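Local coordinates for protein glycoside Hydrolase Family 43_12 (Metagenome, PDB 7JVH) that probably hydrolyses glycosidic bonds in plant cell-wall polysaccharides such as arabinoxylan, as a family 43 glycoside hydrolase found in a capybara gut metagenome, at residues Ile138-Val152 with Asp163-Leu176. Numbering follows the deposited sequence.
Sequences ITTEFCAPCGGNMVV and DPFNLHFGGIDPSL
Asn149 fastens the chain between Leu167 and Pro174 through a single side-chain amide, a compact example of an asparagine holding a loop to a strand. Its ND2 gives one nearly straight bond to Phe169 O (2.9 Å, 166°), which lies close to the amide plane, and a more bent one to Gly171 O; in both, the donor stands above the acceptor's carbonyl plane. Asn149 CB rests over one face of the Phe169 ring, 4.0 Å from its centroid, with amide and ring only 24° apart. At the oxygen end of the amide, Thr140 OG1 donates to Asn149 OD1, and Pro174 CD packs against both oxygens; the two carbonyls on ND2 agree with that orientation of the amide. With an alanine here, the carbonyls of Phe169 and Gly171 would probably lose their shared donor and Thr140 OG1 its acceptor, leaving the loop less firmly held. With CG1 anti to the backbone N (chi1 -169°), Ile138 sends CD1 to Leu167 CD1 (3.5 Å) and Pro174 CB. Backbone pairing continues the grip: Leu167 N binds Asn149 O, and Val151 and Phe165 exchange two bonds as an antiparallel hydrogen-bonded pair. Strand 165-166 is thereby the outer strand of a four-stranded antiparallel sheet, one blade of the five-bladed beta-propeller of family 43, and the loop then crosses to strand 175-178, which starts the next blade.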
ATOM      1  N   ILE A 138      -3.454   4.707 -14.455  1.00 58.07           N
ATOM      2  CA  ILE A 138      -2.189   5.275 -14.894  1.00 66.49           C
ATOM      3  C   ILE A 138      -1.223   5.480 -13.712  1.00 65.28           C
ATOM      4  O   ILE A 138      -1.589   6.031 -12.682  1.00 66.90           O
ATOM      5  CB  ILE A 138      -2.417   6.601 -15.666  1.00 57.05           C
ATOM      6  CG1 ILE A 138      -1.132   7.058 -16.352  1.00 57.08           C
ATOM      7  CG2 ILE A 138      -2.935   7.698 -14.752  1.00 50.39           C
ATOM      8  CD1 ILE A 138      -1.330   8.278 -17.242  1.00 68.95           C
ATOM      9  N   THR A 139       0.034   5.064 -13.905  1.00 65.71           N
ATOM     10  CA  THR A 139       1.052   5.079 -12.857  1.00 66.31           C
ATOM     11  C   THR A 139       2.481   5.092 -13.421  1.00 57.70           C
ATOM     12  O   THR A 139       2.677   5.066 -14.637  1.00 53.28           O
ATOM     13  CB  THR A 139       0.861   3.850 -11.946  1.00 55.01           C
ATOM     14  OG1 THR A 139       1.726   3.950 -10.814  1.00 67.00           O
ATOM     15  CG2 THR A 139       1.138   2.569 -12.691  1.00 48.33           C
ATOM     16  N   THR A 140       3.464   5.139 -12.516  1.00 49.60           N
ATOM     17  CA  THR A 140       4.875   4.970 -12.849  1.00 61.46           C
ATOM     18  C   THR A 140       5.344   3.617 -12.308  1.00 64.66           C
ATOM     19  O   THR A 140       5.179   3.310 -11.118  1.00 59.60           O
ATOM     20  CB  THR A 140       5.746   6.075 -12.239  1.00 58.18           C
ATOM     21  OG1 THR A 140       5.149   7.352 -12.478  1.00 63.06           O
ATOM     22  CG2 THR A 140       7.120   6.094 -12.866  1.00 60.05           C
ATOM     23  N   GLU A 141       5.910   2.804 -13.198  1.00 57.55           N
ATOM     24  CA  GLU A 141       6.366   1.460 -12.878  1.00 53.83           C
ATOM     25  C   GLU A 141       7.893   1.412 -13.010  1.00 54.60           C
ATOM     26  O   GLU A 141       8.402   1.180 -14.083  1.00 54.00           O
ATOM     27  CB  GLU A 141       5.685   0.433 -13.802  1.00 52.02           C
ATOM     28  CG  GLU A 141       6.255  -0.989 -13.733  1.00 54.14           C
ATOM     29  CD  GLU A 141       5.345  -2.027 -14.339  1.00 55.15           C
ATOM     30  OE1 GLU A 141       4.497  -2.543 -13.623  1.00 58.29           O
ATOM     31  OE2 GLU A 141       5.479  -2.330 -15.533  1.00 61.64           O
ATOM     32  N   PHE A 142       8.589   1.651 -11.889  1.00 49.10           N
ATOM     33  CA  PHE A 142      10.041   1.643 -11.791  1.00 44.15           C
ATOM     34  C   PHE A 142      10.543   0.230 -11.597  1.00 49.81           C
ATOM     35  O   PHE A 142      11.136  -0.092 -10.579  1.00 56.22           O
ATOM     36  CB  PHE A 142      10.526   2.539 -10.641  1.00 50.92           C
ATOM     37  CG  PHE A 142      10.395   4.016 -10.916  1.00 53.46           C
ATOM     38  CD1 PHE A 142      10.979   4.587 -12.065  1.00 58.68           C
ATOM     39  CD2 PHE A 142       9.713   4.853 -10.044  1.00 43.31           C
ATOM     40  CE1 PHE A 142      10.877   5.945 -12.312  1.00 42.83           C
ATOM     41  CE2 PHE A 142       9.620   6.228 -10.300  1.00 53.06           C
ATOM     42  CZ  PHE A 142      10.209   6.766 -11.426  1.00 42.16           C
ATOM     43  N   CYS A 143      10.258  -0.614 -12.590  1.00 53.17           N
ATOM     44  CA  CYS A 143      10.749  -1.980 -12.714  1.00 54.71           C
ATOM     45  C   CYS A 143      10.199  -2.497 -14.045  1.00 56.88           C
ATOM     46  O   CYS A 143       9.477  -1.775 -14.723  1.00 55.69           O
ATOM     47  CB  CYS A 143      10.342  -2.860 -11.513  1.00 42.50           C
ATOM     48  SG  CYS A 143       8.629  -3.470 -11.469  1.00 71.52           S
ATOM     49  N   ALA A 144      10.560  -3.730 -14.419  1.00 49.64           N
ATOM     50  CA  ALA A 144      10.085  -4.348 -15.659  1.00 55.82           C
ATOM     51  C   ALA A 144       8.580  -4.623 -15.586  1.00 54.27           C
ATOM     52  O   ALA A 144       8.040  -4.784 -14.492  1.00 55.36           O
ATOM     53  CB  ALA A 144      10.865  -5.629 -15.918  1.00 51.60           C
ATOM     54  N   PRO A 145       7.836  -4.693 -16.719  1.00 58.56           N
ATOM     55  CA  PRO A 145       8.388  -4.478 -18.065  1.00 66.49           C
ATOM     56  C   PRO A 145       8.593  -3.019 -18.530  1.00 64.16           C
ATOM     57  O   PRO A 145       9.303  -2.805 -19.488  1.00 63.87           O
ATOM     58  CB  PRO A 145       7.314  -5.115 -18.965  1.00 66.06           C
ATOM     59  CG  PRO A 145       6.038  -4.933 -18.202  1.00 55.58           C
ATOM     60  CD  PRO A 145       6.409  -5.059 -16.753  1.00 44.81           C
ATOM     61  N   CYS A 146       7.972  -2.053 -17.851  1.00 70.20           N
ATOM     62  CA  CYS A 146       7.833  -0.681 -18.362  1.00 64.07           C
ATOM     63  C   CYS A 146       8.968   0.276 -18.000  1.00 56.39           C
ATOM     64  O   CYS A 146       9.363   1.087 -18.803  1.00 61.00           O
ATOM     65  CB  CYS A 146       6.499  -0.078 -17.899  1.00 46.16           C
ATOM     66  SG  CYS A 146       5.057  -0.850 -18.665  1.00 76.44           S
ATOM     67  N   GLY A 147       9.458   0.201 -16.763  1.00 56.54           N
ATOM     68  CA  GLY A 147      10.504   1.090 -16.297  1.00 49.35           C
ATOM     69  C   GLY A 147      10.146   2.532 -16.562  1.00 59.62           C
ATOM     70  O   GLY A 147      10.948   3.260 -17.089  1.00 63.25           O
ATOM     71  N   GLY A 148       8.932   2.932 -16.172  1.00 68.37           N
ATOM     72  CA  GLY A 148       8.464   4.298 -16.288  1.00 50.37           C
ATOM     73  C   GLY A 148       6.953   4.418 -16.389  1.00 58.99           C
ATOM     74  O   GLY A 148       6.211   3.491 -16.082  1.00 63.19           O
ATOM     75  N   ASN A 149       6.511   5.612 -16.776  1.00 59.14           N
ATOM     76  CA  ASN A 149       5.115   5.999 -16.839  1.00 45.94           C
ATOM     77  C   ASN A 149       4.325   5.163 -17.844  1.00 55.32           C
ATOM     78  O   ASN A 149       4.773   4.941 -18.971  1.00 59.59           O
ATOM     79  CB  ASN A 149       5.052   7.489 -17.171  1.00 52.81           C
ATOM     80  CG  ASN A 149       5.394   8.352 -15.981  1.00 53.11           C
ATOM     81  OD1 ASN A 149       4.877   8.119 -14.874  1.00 52.18           O
ATOM     82  ND2 ASN A 149       6.237   9.370 -16.198  1.00 54.43           N
HETATM   83  N   MSE A 150       3.146   4.696 -17.411  1.00 52.01           N
HETATM   84  CA  MSE A 150       2.375   3.737 -18.184  1.00 56.32           C
HETATM   85  C   MSE A 150       0.915   3.781 -17.758  1.00 58.50           C
HETATM   86  O   MSE A 150       0.609   4.170 -16.634  1.00 59.28           O
HETATM   87  CB  MSE A 150       2.937   2.322 -17.992  1.00 54.97           C
HETATM   88  CG  MSE A 150       2.826   1.788 -16.578  1.00 51.51           C
HETATM   89 SE   MSE A 150       1.131   0.825 -16.329  1.00 75.44          SE
HETATM   90  CE  MSE A 150       1.594  -0.953 -15.620  1.00 61.19           C
ATOM     91  N   VAL A 151       0.030   3.342 -18.659  1.00 54.49           N
ATOM     92  CA  VAL A 151      -1.397   3.287 -18.393  1.00 55.06           C
ATOM     93  C   VAL A 151      -1.982   1.945 -18.849  1.00 54.31           C
ATOM     94  O   VAL A 151      -1.545   1.380 -19.852  1.00 62.46           O
ATOM     95  CB  VAL A 151      -2.141   4.483 -19.054  1.00 56.33           C
ATOM     96  CG1 VAL A 151      -2.038   4.450 -20.563  1.00 50.21           C
ATOM     97  CG2 VAL A 151      -3.605   4.520 -18.628  1.00 58.29           C
ATOM     98  N   VAL A 152      -2.952   1.434 -18.082  1.00 66.49           N
ATOM     99  CA  VAL A 152      -3.741   0.256 -18.451  1.00 67.09           C
ATOM    100  C   VAL A 152      -5.234   0.615 -18.467  1.00 68.56           C
ATOM    101  O   VAL A 152      -5.668   1.536 -17.772  1.00 59.70           O
ATOM    102  CB  VAL A 152      -3.489  -0.939 -17.506  1.00 57.48           C
ATOM    103  CG1 VAL A 152      -2.018  -1.334 -17.492  1.00 64.10           C
ATOM    104  CG2 VAL A 152      -3.936  -0.627 -16.103  1.00 56.45           C
ATOM    105  N   ASP A 163      -2.778  -4.923 -21.064  1.00 66.64           N
ATOM    106  CA  ASP A 163      -1.339  -4.787 -20.891  1.00 61.67           C
ATOM    107  C   ASP A 163      -0.982  -3.302 -20.959  1.00 67.04           C
ATOM    108  O   ASP A 163      -1.769  -2.494 -21.451  1.00 75.11           O
ATOM    109  CB  ASP A 163      -0.581  -5.609 -21.940  1.00 56.13           C
ATOM    110  CG  ASP A 163      -0.480  -7.085 -21.567  1.00 59.88           C
ATOM    111  OD1 ASP A 163      -0.621  -7.429 -20.381  1.00 53.70           O
ATOM    112  OD2 ASP A 163      -0.265  -7.920 -22.459  1.00 63.33           O
ATOM    113  N   PRO A 164       0.191  -2.887 -20.436  1.00 58.46           N
ATOM    114  CA  PRO A 164       0.519  -1.464 -20.341  1.00 57.37           C
ATOM    115  C   PRO A 164       0.697  -0.767 -21.694  1.00 74.28           C
ATOM    116  O   PRO A 164       1.083  -1.399 -22.670  1.00 86.65           O
ATOM    117  CB  PRO A 164       1.850  -1.462 -19.566  1.00 60.50           C
ATOM    118  CG  PRO A 164       2.010  -2.833 -18.994  1.00 57.20           C
ATOM    119  CD  PRO A 164       1.248  -3.758 -19.895  1.00 58.10           C
ATOM    120  N   PHE A 165       0.384   0.531 -21.735  1.00 68.36           N
ATOM    121  CA  PHE A 165       0.749   1.423 -22.820  1.00 66.08           C
ATOM    122  C   PHE A 165       1.863   2.270 -22.228  1.00 67.05           C
ATOM    123  O   PHE A 165       1.652   2.971 -21.240  1.00 67.62           O
ATOM    124  CB  PHE A 165      -0.431   2.325 -23.221  1.00 66.70           C
ATOM    125  CG  PHE A 165      -1.527   1.605 -23.946  1.00 69.40           C
ATOM    126  CD1 PHE A 165      -2.559   0.992 -23.241  1.00 72.74           C
ATOM    127  CD2 PHE A 165      -1.530   1.530 -25.330  1.00 60.40           C
ATOM    128  CE1 PHE A 165      -3.578   0.326 -23.919  1.00 69.62           C
ATOM    129  CE2 PHE A 165      -2.538   0.859 -26.003  1.00 62.56           C
ATOM    130  CZ  PHE A 165      -3.560   0.258 -25.302  1.00 67.28           C
ATOM    131  N   ASN A 166       3.062   2.194 -22.809  1.00 63.57           N
ATOM    132  CA  ASN A 166       4.219   2.966 -22.326  1.00 63.16           C
ATOM    133  C   ASN A 166       4.039   4.426 -22.742  1.00 74.60           C
ATOM    134  O   ASN A 166       3.798   4.708 -23.919  1.00 74.63           O
ATOM    135  CB  ASN A 166       5.534   2.397 -22.880  1.00 61.74           C
ATOM    136  CG  ASN A 166       6.077   1.217 -22.068  1.00 67.97           C
ATOM    137  OD1 ASN A 166       6.046   1.257 -20.843  1.00 65.49           O
ATOM    138  ND2 ASN A 166       6.540   0.152 -22.737  1.00 77.99           N
ATOM    139  N   LEU A 167       4.148   5.342 -21.772  1.00 74.14           N
ATOM    140  CA  LEU A 167       3.990   6.772 -22.014  1.00 61.73           C
ATOM    141  C   LEU A 167       5.339   7.494 -21.968  1.00 62.51           C
ATOM    142  O   LEU A 167       6.185   7.216 -21.118  1.00 56.10           O
ATOM    143  CB  LEU A 167       3.027   7.377 -20.995  1.00 56.30           C
ATOM    144  CG  LEU A 167       1.709   6.614 -20.821  1.00 58.86           C
ATOM    145  CD1 LEU A 167       0.948   7.150 -19.624  1.00 58.28           C
ATOM    146  CD2 LEU A 167       0.856   6.682 -22.079  1.00 64.46           C
ATOM    147  N   HIS A 168       5.510   8.457 -22.882  1.00 64.16           N
ATOM    148  CA  HIS A 168       6.809   9.061 -23.189  1.00 73.51           C
ATOM    149  C   HIS A 168       7.034  10.400 -22.477  1.00 78.53           C
ATOM    150  O   HIS A 168       7.208  11.439 -23.123  1.00 77.04           O
ATOM    151  CB  HIS A 168       6.956   9.231 -24.704  1.00 66.90           C
ATOM    152  CG  HIS A 168       6.887   7.944 -25.468  1.00 70.03           C
ATOM    153  ND1 HIS A 168       6.554   7.885 -26.805  1.00 60.82           N
ATOM    154  CD2 HIS A 168       7.115   6.665 -25.082  1.00 63.00           C
ATOM    155  CE1 HIS A 168       6.583   6.630 -27.211  1.00 70.69           C
ATOM    156  NE2 HIS A 168       6.921   5.869 -26.185  1.00 70.97           N
ATOM    157  N   PHE A 169       7.083  10.353 -21.138  1.00 62.59           N
ATOM    158  CA  PHE A 169       7.453  11.501 -20.316  1.00 55.56           C
ATOM    159  C   PHE A 169       8.051  10.980 -19.020  1.00 58.32           C
ATOM    160  O   PHE A 169       7.766   9.855 -18.624  1.00 57.64           O
ATOM    161  CB  PHE A 169       6.243  12.400 -20.064  1.00 57.00           C
ATOM    162  CG  PHE A 169       5.078  11.683 -19.418  1.00 68.33           C
ATOM    163  CD1 PHE A 169       4.963  11.628 -18.040  1.00 70.68           C
ATOM    164  CD2 PHE A 169       4.092  11.080 -20.189  1.00 74.05           C
ATOM    165  CE1 PHE A 169       3.888  10.984 -17.433  1.00 64.31           C
ATOM    166  CE2 PHE A 169       3.031  10.426 -19.590  1.00 68.83           C
ATOM    167  CZ  PHE A 169       2.924  10.382 -18.215  1.00 62.59           C
ATOM    168  N   GLY A 170       8.887  11.805 -18.386  1.00 57.55           N
ATOM    169  CA  GLY A 170       9.535  11.460 -17.137  1.00 48.73           C
ATOM    170  C   GLY A 170       8.744  11.898 -15.918  1.00 54.08           C
ATOM    171  O   GLY A 170       7.611  12.329 -16.030  1.00 64.05           O
ATOM    172  N   GLY A 171       9.364  11.790 -14.745  1.00 52.61           N
ATOM    173  CA  GLY A 171       8.757  12.161 -13.484  1.00 57.20           C
ATOM    174  C   GLY A 171       7.754  11.117 -13.030  1.00 63.90           C
ATOM    175  O   GLY A 171       7.667  10.005 -13.600  1.00 62.22           O
ATOM    176  N   ILE A 172       6.968  11.488 -12.008  1.00 63.63           N
ATOM    177  CA  ILE A 172       5.990  10.578 -11.389  1.00 65.15           C
ATOM    178  C   ILE A 172       4.612  11.215 -11.241  1.00 63.83           C
ATOM    179  O   ILE A 172       4.405  12.385 -11.594  1.00 62.65           O
ATOM    180  CB  ILE A 172       6.489  10.140 -10.000  1.00 62.71           C
ATOM    181  CG1 ILE A 172       6.581  11.345  -9.045  1.00 64.67           C
ATOM    182  CG2 ILE A 172       7.846   9.436 -10.135  1.00 57.24           C
ATOM    183  CD1 ILE A 172       7.099  10.979  -7.676  1.00 65.80           C
ATOM    184  N   ASP A 173       3.675  10.423 -10.713  1.00 65.80           N
ATOM    185  CA  ASP A 173       2.319  10.843 -10.370  1.00 41.47           C
ATOM    186  C   ASP A 173       1.541  11.302 -11.594  1.00 46.85           C
ATOM    187  O   ASP A 173       0.951  12.380 -11.590  1.00 57.95           O
ATOM    188  CB  ASP A 173       2.339  11.897  -9.271  1.00 41.03           C
ATOM    189  CG  ASP A 173       2.955  11.373  -7.989  1.00 53.52           C
ATOM    190  OD1 ASP A 173       3.402  10.198  -7.976  1.00 52.27           O
ATOM    191  OD2 ASP A 173       3.010  12.144  -6.994  1.00 57.36           O
ATOM    192  N   PRO A 174       1.491  10.485 -12.666  1.00 43.19           N
ATOM    193  CA  PRO A 174       0.634  10.785 -13.813  1.00 47.20           C
ATOM    194  C   PRO A 174      -0.852  10.766 -13.438  1.00 44.10           C
ATOM    195  O   PRO A 174      -1.254  10.056 -12.523  1.00 66.28           O
ATOM    196  CB  PRO A 174       0.937   9.627 -14.767  1.00 44.82           C
ATOM    197  CG  PRO A 174       1.432   8.526 -13.887  1.00 51.19           C
ATOM    198  CD  PRO A 174       2.202   9.207 -12.800  1.00 42.92           C
ATOM    199  N   SER A 175      -1.656  11.542 -14.166  1.00 63.03           N
ATOM    200  CA  SER A 175      -3.096  11.615 -13.936  1.00 59.23           C
ATOM    201  C   SER A 175      -3.762  12.245 -15.153  1.00 59.73           C
ATOM    202  O   SER A 175      -3.368  13.308 -15.605  1.00 67.07           O
ATOM    203  CB  SER A 175      -3.370  12.421 -12.659  1.00 51.00           C
ATOM    204  OG  SER A 175      -4.722  12.479 -12.325  1.00 57.07           O
ATOM    205  N   LEU A 176      -4.776  11.562 -15.683  1.00 53.61           N
ATOM    206  CA  LEU A 176      -5.508  11.994 -16.860  1.00 67.50           C
ATOM    207  C   LEU A 176      -6.749  12.793 -16.469  1.00 66.82           C
ATOM    208  O   LEU A 176      -7.281  12.636 -15.366  1.00 65.35           O
ATOM    209  CB  LEU A 176      -5.935  10.789 -17.685  1.00 75.15           C
ATOM    210  CG  LEU A 176      -4.837   9.850 -18.152  1.00 73.02           C
ATOM    211  CD1 LEU A 176      -5.416   8.488 -18.504  1.00 70.77           C
ATOM    212  CD2 LEU A 176      -4.090  10.453 -19.325  1.00 70.34           C
TER